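Local coordinates for protein alcohol dehydrogenase, zinc-containing (Streptococcus pneumoniae serotype 2, PDB 5YLN) that probably catalyses the NAD-dependent, reversible oxidation of alcohols to aldehydes or ketones as a zinc-containing dehydrogenase of the medium-chain type, at residues V34-C42 / K346-A356; C108-F116 / L128-T136. All coordinates share one frame; numbering follows the deposited sequence.

In the fold
Both contacts lie in the catalytic domain, to which the C-terminal segment returns, and meet on one sheet, where strands 33-39 and 127-129 are neighbours: Val34 O lies 2.7 Å from Leu128 N, probably hydrogen-bonded, and Val34 CG2 packs on Val130 CG2. Their centres are about 19 Å apart, and interaction 2 is nested in the loop that interaction 1 closes. Each mixes buried and accessible residues. Interaction 1 is an antiparallel strand pairing, held by backbone bonds and, at its ends, by side-chain-to-carbonyl bonds; it ends at the zinc ligand Cys42. Interaction 2 has no strand pairing; a salt bridge, a histidine bond and a buried phenylalanine join the cysteine-zinc lobe to strand 127-129 and the following turn.

Interaction 1: V34-C42 / K346-A356; sequences VRIVKTTIC and KVIIENDISEA. With ZN (zinc ion), chain E.
Thr39 and Ile349 lie side by side on one face of an antiparallel pair, pointing the same way, with Thr39 CG2 3.6 Å from Ile349 CB. Their backbones exchange two hydrogen bonds, each 2.7 Å: Thr39 N to Ile349 O and Ile349 N to Thr39 O. On the opposite face Lys38 runs alongside Glu350; Lys38 NZ stops 4.6 Å from Glu350 OE2, beyond salt-bridge range, and binds Glu147 and Asp146 instead. Beyond Thr39, Ile41 crosses both Val347 and Ile349, and its CG1 meets Ile349 CD1 at 3.8 Å, where Ile41 and Ile349 also touch helix 329-337.

Asn351 closes the end beyond Val37. Its side chain extends away from the backbone N (chi1 -178°), which carries ND2 to Ile36 O at 2.8 Å, in the carbonyl plane, and ND2 also donates to Ser354 OG. Its OD1 accepts from the backbone N of Ile353 and Ser354, an Asx motif, so bonds at both ends fix the rotation of the amide. At the end next to Cys42, the bent chain of Lys346 brings NZ above the carbonyl plane of Ile41, 2.8 Å from Ile41 O, while Glu65 takes a salt bridge from the same nitrogen. Cys42 SG binds zinc at 2.5 Å, joined by His64. A strand closed by the C-terminal segment and leading to this cysteine is characteristic of the catalytic domain of zinc-containing medium-chain dehydrogenases.

Interaction 2: C108-F116 / L128-T136; sequences CEDEGGWIF and LRVPHADNT. With ZN (zinc ion), chain F.
Glu111 and Arg129 approach from opposite directions and meet end-on in a two-bond salt bridge. The Arg129 chain, fully extended from CG to NE, puts its guanidinium at the carboxylate. Arg129 NH1 donates to Glu111 OE2 at 2.9 Å and Arg129 NH2 to Glu111 OE1 at 3.0 Å, each oxygen being met on its syn side. Both oxygens lie close to the guanidinium plane, although the carboxylate is turned 31° against it. Pro131 covers one face of the guanidinium, with Pro131 CG 3.9 Å from the Arg129 plane, offset toward the rim. Lys28 forms a further salt bridge to Glu111 OE1, so the carboxylate has two cationic partners, which would be expected to favour its ionised form.

The second polar link comes from His132, whose NE2 donates to Asp110 O at 2.9 Å; the bond is bent (144°) and the acceptor is tilted from the ring plane. The Asp110 carboxylate lies beside the same ring, its plane 75° from that of the imidazole.

These bonds link strand 127-129 and its following turn to the lobe of the structural zinc site of this family, in which Cys108 SG holds zinc at 2.4 Å together with Cys94, Cys97 and Cys100. Asp110 N donates a long bond to Cys108 SG, connecting the histidine's acceptor residue to the metal ligand, and the His132 side chain also touches Cys94.

Further along, the Phe116 ring packs against residues 128-131 and, through Thr136, the short helix 133-136. Arg129 O meets its edge in plane, 3.5 Å from Phe116 CE1; Leu128 CD1 comes obliquely to the same carbon, and Thr136 CG2 reaches the edge at Phe116 CE2. Pro131 CD lies 3.9 Å from Phe116 CZ. Outside the segments, Cys92, Ile88 and Met123 pack against this phenylalanine, as does His64, a ligand of the other zinc.

Interaction 1: V34-C42 / K346-A356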
loop_
_atom_site.group_PDB
_atom_site.type_symbol
_atom_site.label_atom_id
_atom_site.label_comp_id
_atom_site.label_asym_id
_atom_site.label_seq_id
_atom_site.Cartn_x
_atom_site.Cartn_y
_atom_site.Cartn_z
ATOM N N VAL A 34 2.546 -9.242 36.919
ATOM C CA VAL A 34 3.747 -8.417 36.895
ATOM C C VAL A 34 3.544 -7.215 37.806
ATOM O O VAL A 34 2.477 -6.590 37.799
ATOM C CB VAL A 34 4.086 -7.981 35.450
ATOM C CG1 VAL A 34 5.299 -7.077 35.425
ATOM C CG2 VAL A 34 4.325 -9.207 34.573
ATOM N N ARG A 35 4.565 -6.904 38.601
ATOM C CA ARG A 35 4.593 -5.670 39.380
ATOM C C ARG A 35 5.202 -4.564 38.527
ATOM O O ARG A 35 6.371 -4.661 38.128
ATOM C CB ARG A 35 5.396 -5.847 40.668
ATOM C CG ARG A 35 5.688 -4.516 41.354
ATOM C CD ARG A 35 6.141 -4.678 42.812
ATOM N NE ARG A 35 7.299 -5.559 42.960
ATOM C CZ ARG A 35 8.556 -5.193 42.721
ATOM N NH1 ARG A 35 8.826 -3.964 42.291
ATOM N NH2 ARG A 35 9.551 -6.060 42.901
ATOM N N ILE A 36 4.417 -3.521 38.238
ATOM C CA ILE A 36 4.917 -2.441 37.394
ATOM C C ILE A 36 6.001 -1.675 38.142
ATOM O O ILE A 36 5.820 -1.278 39.301
ATOM C CB ILE A 36 3.782 -1.499 36.955
ATOM C CG1 ILE A 36 2.714 -2.227 36.135
ATOM C CG2 ILE A 36 4.340 -0.343 36.151
ATOM C CD1 ILE A 36 3.230 -2.870 34.874
ATOM N N VAL A 37 7.141 -1.483 37.485
ATOM C CA VAL A 37 8.221 -0.635 37.990
ATOM C C VAL A 37 8.134 0.771 37.408
ATOM O O VAL A 37 8.196 1.751 38.146
ATOM C CB VAL A 37 9.596 -1.281 37.696
ATOM C CG1 VAL A 37 10.731 -0.308 37.976
ATOM C CG2 VAL A 37 9.773 -2.559 38.512
ATOM N N LYS A 38 7.980 0.885 36.082
ATOM C CA LYS A 38 7.907 2.173 35.408
ATOM C C LYS A 38 6.962 2.080 34.221
ATOM O O LYS A 38 6.858 1.041 33.576
ATOM C CB LYS A 38 9.281 2.651 34.930
ATOM C CG LYS A 38 10.113 3.322 36.000
ATOM C CD LYS A 38 11.557 3.494 35.543
ATOM C CE LYS A 38 12.418 3.939 36.727
ATOM N NZ LYS A 38 13.763 4.378 36.310
ATOM N N THR A 39 6.265 3.174 33.946
ATOM C CA THR A 39 5.297 3.202 32.861
ATOM C C THR A 39 5.348 4.587 32.223
ATOM O O THR A 39 6.173 5.432 32.591
ATOM C CB THR A 39 3.892 2.836 33.372
ATOM O OG1 THR A 39 3.018 2.606 32.268
ATOM C CG2 THR A 39 3.288 3.962 34.278
ATOM N N THR A 40 4.472 4.809 31.244
ATOM C CA THR A 40 4.350 6.099 30.567
ATOM C C THR A 40 2.897 6.284 30.079
ATOM O O THR A 40 2.020 5.451 30.324
ATOM C CB THR A 40 5.390 6.179 29.431
ATOM O OG1 THR A 40 5.397 7.478 28.822
ATOM C CG2 THR A 40 5.108 5.158 28.366
ATOM N N ILE A 41 2.649 7.396 29.389
ATOM C CA ILE A 41 1.361 7.716 28.780
ATOM C C ILE A 41 1.547 7.782 27.268
ATOM O O ILE A 41 2.551 8.310 26.774
ATOM C CB ILE A 41 0.792 9.061 29.288
ATOM C CG1 ILE A 41 0.914 9.202 30.810
ATOM C CG2 ILE A 41 -0.660 9.221 28.877
ATOM C CD1 ILE A 41 0.725 10.622 31.275
ATOM N N CYS A 42 0.568 7.271 26.540
ATOM C CA CYS A 42 0.508 7.336 25.091
ATOM C C CYS A 42 -0.572 8.326 24.675
ATOM O O CYS A 42 -1.532 8.560 25.414
ATOM C CB CYS A 42 0.204 5.953 24.514
ATOM S SG CYS A 42 -0.053 5.959 22.742
ATOM N N LYS A 346 7.604 12.563 25.879
ATOM C CA LYS A 346 7.175 11.399 26.688
ATOM C C LYS A 346 7.519 11.560 28.173
ATOM O O LYS A 346 8.592 12.053 28.524
ATOM C CB LYS A 346 7.814 10.092 26.207
ATOM C CG LYS A 346 7.263 9.510 24.904
ATOM C CD LYS A 346 5.811 9.111 25.067
ATOM C CE LYS A 346 5.523 7.795 24.448
ATOM N NZ LYS A 346 4.461 7.002 25.141
ATOM N N VAL A 347 6.621 11.104 29.051
ATOM C CA VAL A 347 6.865 11.137 30.485
ATOM C C VAL A 347 7.152 9.721 30.954
ATOM O O VAL A 347 6.727 8.737 30.343
ATOM C CB VAL A 347 5.684 11.751 31.283
ATOM C CG1 VAL A 347 5.153 12.997 30.594
ATOM C CG2 VAL A 347 4.571 10.726 31.514
ATOM N N ILE A 348 7.884 9.613 32.057
ATOM C CA ILE A 348 8.083 8.325 32.706
ATOM C C ILE A 348 7.470 8.393 34.100
ATOM O O ILE A 348 7.607 9.395 34.812
ATOM C CB ILE A 348 9.573 7.909 32.741
ATOM C CG1 ILE A 348 9.716 6.444 33.118
ATOM C CG2 ILE A 348 10.326 8.698 33.727
ATOM C CD1 ILE A 348 9.914 5.554 31.938
ATOM N N ILE A 349 6.747 7.338 34.463
ATOM C CA ILE A 349 6.019 7.259 35.719
ATOM C C ILE A 349 6.550 6.058 36.489
ATOM O O ILE A 349 6.489 4.932 35.989
ATOM C CB ILE A 349 4.505 7.138 35.487
ATOM C CG1 ILE A 349 3.990 8.335 34.676
ATOM C CG2 ILE A 349 3.783 7.063 36.829
ATOM C CD1 ILE A 349 2.688 8.062 33.961
ATOM N N GLU A 350 7.051 6.295 37.703
ATOM C CA GLU A 350 7.715 5.272 38.503
ATOM C C GLU A 350 6.834 4.852 39.672
ATOM O O GLU A 350 6.284 5.703 40.373
ATOM C CB GLU A 350 9.061 5.771 39.032
ATOM C CG GLU A 350 9.903 4.656 39.610
ATOM C CD GLU A 350 11.241 5.139 40.114
ATOM O OE1 GLU A 350 11.492 6.364 40.088
ATOM O OE2 GLU A 350 12.041 4.283 40.537
ATOM N N ASN A 351 6.733 3.543 39.892
ATOM C CA ASN A 351 5.880 2.977 40.938
ATOM C C ASN A 351 6.535 3.222 42.298
ATOM O O ASN A 351 7.399 2.460 42.743
ATOM C CB ASN A 351 5.639 1.491 40.694
ATOM C CG ASN A 351 4.712 0.861 41.733
ATOM O OD1 ASN A 351 4.347 1.496 42.738
ATOM N ND2 ASN A 351 4.337 -0.383 41.504
ATOM N N ASP A 352 6.102 4.283 42.971
ATOM C CA ASP A 352 6.577 4.631 44.300
ATOM C C ASP A 352 5.712 4.029 45.397
ATOM O O ASP A 352 5.907 4.360 46.566
ATOM C CB ASP A 352 6.622 6.158 44.469
ATOM C CG ASP A 352 5.234 6.807 44.345
ATOM O OD1 ASP A 352 4.409 6.273 43.567
ATOM O OD2 ASP A 352 4.968 7.845 45.012
ATOM N N ILE A 353 4.761 3.163 45.053
ATOM C CA ILE A 353 3.774 2.664 46.006
ATOM C C ILE A 353 4.072 1.234 46.425
ATOM O O ILE A 353 4.012 0.913 47.611
ATOM C CB ILE A 353 2.345 2.788 45.420
ATOM C CG1 ILE A 353 2.005 4.254 45.116
ATOM C CG2 ILE A 353 1.306 2.194 46.396
ATOM C CD1 ILE A 353 0.670 4.470 44.408
ATOM N N SER A 354 4.416 0.370 45.475
ATOM C CA SER A 354 4.495 -1.055 45.750
ATOM C C SER A 354 5.773 -1.415 46.510
ATOM O O SER A 354 6.832 -0.813 46.314
ATOM C CB SER A 354 4.433 -1.850 44.448
ATOM O OG SER A 354 3.249 -1.581 43.705
ATOM N N GLU A 355 5.656 -2.413 47.385
ATOM C CA GLU A 355 6.794 -3.086 47.991
ATOM C C GLU A 355 7.027 -4.434 47.314
ATOM O O GLU A 355 6.094 -5.057 46.801
ATOM C CB GLU A 355 6.573 -3.296 49.487
ATOM C CG GLU A 355 7.393 -2.376 50.371
ATOM C CD GLU A 355 6.970 -2.465 51.822
ATOM O OE1 GLU A 355 5.765 -2.705 52.074
ATOM O OE2 GLU A 355 7.837 -2.300 52.709
ATOM N N ALA A 356 8.282 -4.882 47.326
ATOM C CA ALA A 356 8.666 -6.153 46.697
ATOM C C ALA A 356 7.904 -7.356 47.259
ATOM O O ALA A 356 7.633 -7.432 48.461
ATOM C CB ALA A 356 10.158 -6.377 46.843
HETATM ZN ZN ZN E . 0.174 3.457 22.462
HETATM O O HOH W 1 4.085 10.112 27.844
#

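Interaction 2: C108-F116 / L128-T136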
loop_
_atom_site.group_PDB
_atom_site.type_symbol
_atom_site.label_atom_id
_atom_site.label_comp_id
_atom_site.label_asym_id
_atom_site.label_seq_id
_atom_site.Cartn_x
_atom_site.Cartn_y
_atom_site.Cartn_z
ATOM N N CYS A 108 -3.843 -11.121 16.849
ATOM C CA CYS A 108 -4.024 -12.405 17.518
ATOM C C CYS A 108 -5.497 -12.622 17.877
ATOM O O CYS A 108 -6.167 -11.718 18.385
ATOM C CB CYS A 108 -3.136 -12.462 18.768
ATOM S SG CYS A 108 -3.536 -13.832 19.880
ATOM N N GLU A 109 -6.002 -13.830 17.613
ATOM C CA GLU A 109 -7.428 -14.140 17.751
ATOM C C GLU A 109 -7.800 -14.774 19.090
ATOM O O GLU A 109 -8.952 -15.168 19.273
ATOM C CB GLU A 109 -7.889 -15.069 16.618
ATOM C CG GLU A 109 -7.638 -14.523 15.215
ATOM C CD GLU A 109 -8.143 -15.441 14.085
ATOM O OE1 GLU A 109 -8.769 -14.923 13.132
ATOM O OE2 GLU A 109 -7.906 -16.667 14.140
ATOM N N ASP A 110 -6.864 -14.896 20.027
ATOM C CA ASP A 110 -7.109 -15.565 21.307
ATOM C C ASP A 110 -6.565 -14.664 22.417
ATOM O O ASP A 110 -5.392 -14.784 22.786
ATOM C CB ASP A 110 -6.457 -16.937 21.308
ATOM C CG ASP A 110 -6.501 -17.606 22.666
ATOM O OD1 ASP A 110 -7.378 -17.248 23.479
ATOM O OD2 ASP A 110 -5.636 -18.482 22.922
ATOM N N GLU A 111 -7.422 -13.789 22.943
ATOM C CA GLU A 111 -7.064 -12.755 23.921
ATOM C C GLU A 111 -5.741 -12.086 23.547
ATOM O O GLU A 111 -4.770 -12.076 24.304
ATOM C CB GLU A 111 -7.008 -13.304 25.359
ATOM C CG GLU A 111 -7.168 -12.158 26.431
ATOM C CD GLU A 111 -7.152 -12.610 27.911
ATOM O OE1 GLU A 111 -6.795 -13.767 28.211
ATOM O OE2 GLU A 111 -7.507 -11.783 28.791
ATOM N N GLY A 112 -5.720 -11.521 22.340
ATOM C CA GLY A 112 -4.499 -10.988 21.778
ATOM C C GLY A 112 -4.735 -9.673 21.065
ATOM O O GLY A 112 -5.858 -9.179 20.990
ATOM N N GLY A 113 -3.648 -9.117 20.550
ATOM C CA GLY A 113 -3.681 -7.811 19.937
ATOM C C GLY A 113 -3.410 -6.727 20.960
ATOM O O GLY A 113 -2.847 -6.965 22.035
ATOM N N TRP A 114 -3.839 -5.512 20.621
ATOM C CA TRP A 114 -3.730 -4.396 21.553
ATOM C C TRP A 114 -4.944 -4.438 22.462
ATOM O O TRP A 114 -6.052 -4.065 22.068
ATOM C CB TRP A 114 -3.614 -3.061 20.830
ATOM C CG TRP A 114 -3.815 -1.942 21.769
ATOM C CD1 TRP A 114 -3.176 -1.743 22.971
ATOM C CD2 TRP A 114 -4.757 -0.885 21.638
ATOM N NE1 TRP A 114 -3.655 -0.605 23.585
ATOM C CE2 TRP A 114 -4.637 -0.066 22.787
ATOM C CE3 TRP A 114 -5.689 -0.538 20.660
ATOM C CZ2 TRP A 114 -5.411 1.068 22.969
ATOM C CZ3 TRP A 114 -6.471 0.586 20.855
ATOM C CH2 TRP A 114 -6.322 1.377 21.991
ATOM N N ILE A 115 -4.751 -4.916 23.687
ATOM C CA ILE A 115 -5.886 -5.013 24.595
ATOM C C ILE A 115 -5.594 -4.306 25.920
ATOM O O ILE A 115 -6.528 -3.911 26.632
ATOM C CB ILE A 115 -6.298 -6.485 24.814
ATOM C CG1 ILE A 115 -5.123 -7.323 25.316
ATOM C CG2 ILE A 115 -6.923 -7.088 23.513
ATOM C CD1 ILE A 115 -5.498 -8.775 25.535
ATOM N N PHE A 116 -4.308 -4.157 26.263
ATOM C CA PHE A 116 -3.943 -3.476 27.514
ATOM C C PHE A 116 -4.513 -2.050 27.504
ATOM O O PHE A 116 -4.220 -1.292 26.568
ATOM C CB PHE A 116 -2.418 -3.425 27.720
ATOM C CG PHE A 116 -1.781 -4.733 28.147
ATOM C CD1 PHE A 116 -2.269 -5.466 29.225
ATOM C CD2 PHE A 116 -0.647 -5.199 27.494
ATOM C CE1 PHE A 116 -1.660 -6.651 29.619
ATOM C CE2 PHE A 116 -0.025 -6.392 27.870
ATOM C CZ PHE A 116 -0.534 -7.125 28.929
ATOM N N LEU A 128 -0.107 -5.903 37.187
ATOM C CA LEU A 128 -0.699 -6.124 35.879
ATOM C C LEU A 128 -0.853 -7.619 35.642
ATOM O O LEU A 128 0.110 -8.372 35.793
ATOM C CB LEU A 128 0.180 -5.495 34.792
ATOM C CG LEU A 128 -0.125 -5.848 33.333
ATOM C CD1 LEU A 128 -1.416 -5.163 32.893
ATOM C CD2 LEU A 128 1.047 -5.449 32.445
ATOM N N ARG A 129 -2.050 -8.051 35.258
ATOM C CA ARG A 129 -2.204 -9.388 34.712
ATOM C C ARG A 129 -1.755 -9.370 33.256
ATOM O O ARG A 129 -2.240 -8.558 32.457
ATOM C CB ARG A 129 -3.645 -9.882 34.817
ATOM C CG ARG A 129 -3.888 -11.057 33.881
ATOM C CD ARG A 129 -5.259 -11.669 34.010
ATOM N NE ARG A 129 -5.355 -12.794 33.079
ATOM C CZ ARG A 129 -5.996 -12.752 31.915
ATOM N NH1 ARG A 129 -6.631 -11.640 31.542
ATOM N NH2 ARG A 129 -5.995 -13.817 31.118
ATOM N N VAL A 130 -0.824 -10.250 32.911
ATOM C CA VAL A 130 -0.284 -10.323 31.559
ATOM C C VAL A 130 -0.732 -11.642 30.932
ATOM O O VAL A 130 -0.217 -12.705 31.303
ATOM C CB VAL A 130 1.241 -10.215 31.571
ATOM C CG1 VAL A 130 1.783 -10.310 30.158
ATOM C CG2 VAL A 130 1.651 -8.944 32.259
ATOM N N PRO A 131 -1.664 -11.632 29.974
ATOM C CA PRO A 131 -1.986 -12.874 29.249
ATOM C C PRO A 131 -0.822 -13.295 28.361
ATOM O O PRO A 131 -0.036 -12.461 27.915
ATOM C CB PRO A 131 -3.209 -12.501 28.401
ATOM C CG PRO A 131 -3.621 -11.099 28.846
ATOM C CD PRO A 131 -2.377 -10.471 29.420
ATOM N N HIS A 132 -0.708 -14.609 28.139
ATOM C CA HIS A 132 0.313 -15.197 27.261
ATOM C C HIS A 132 1.706 -14.671 27.578
ATOM O O HIS A 132 2.407 -14.138 26.711
ATOM C CB HIS A 132 -0.025 -14.945 25.799
ATOM C CG HIS A 132 -1.371 -15.457 25.405
ATOM N ND1 HIS A 132 -1.732 -16.779 25.543
ATOM C CD2 HIS A 132 -2.455 -14.819 24.897
ATOM C CE1 HIS A 132 -2.980 -16.936 25.136
ATOM N NE2 HIS A 132 -3.438 -15.763 24.733
ATOM N N ALA A 133 2.108 -14.832 28.842
ATOM C CA ALA A 133 3.329 -14.197 29.332
ATOM C C ALA A 133 4.552 -14.629 28.536
ATOM O O ALA A 133 5.453 -13.820 28.289
ATOM C CB ALA A 133 3.528 -14.511 30.814
ATOM N N ASP A 134 4.616 -15.906 28.138
ATOM C CA ASP A 134 5.782 -16.381 27.399
ATOM C C ASP A 134 5.965 -15.629 26.085
ATOM O O ASP A 134 7.095 -15.503 25.596
ATOM C CB ASP A 134 5.669 -17.885 27.146
ATOM C CG ASP A 134 6.244 -18.714 28.279
ATOM O OD1 ASP A 134 7.190 -18.240 28.923
ATOM O OD2 ASP A 134 5.756 -19.837 28.527
ATOM N N ASN A 135 4.878 -15.118 25.498
ATOM C CA ASN A 135 4.970 -14.411 24.228
ATOM C C ASN A 135 4.752 -12.909 24.345
ATOM O O ASN A 135 4.843 -12.202 23.339
ATOM C CB ASN A 135 3.977 -15.002 23.220
ATOM C CG ASN A 135 4.167 -16.484 23.028
ATOM O OD1 ASN A 135 5.118 -16.916 22.384
ATOM N ND2 ASN A 135 3.270 -17.273 23.583
ATOM N N THR A 136 4.481 -12.398 25.542
ATOM C CA THR A 136 4.232 -10.977 25.736
ATOM C C THR A 136 5.337 -10.284 26.517
ATOM O O THR A 136 5.498 -9.066 26.385
ATOM C CB THR A 136 2.871 -10.795 26.437
ATOM O OG1 THR A 136 1.872 -11.455 25.644
ATOM C CG2 THR A 136 2.468 -9.303 26.622
HETATM ZN ZN ZN F . -2.539 -15.505 18.510
#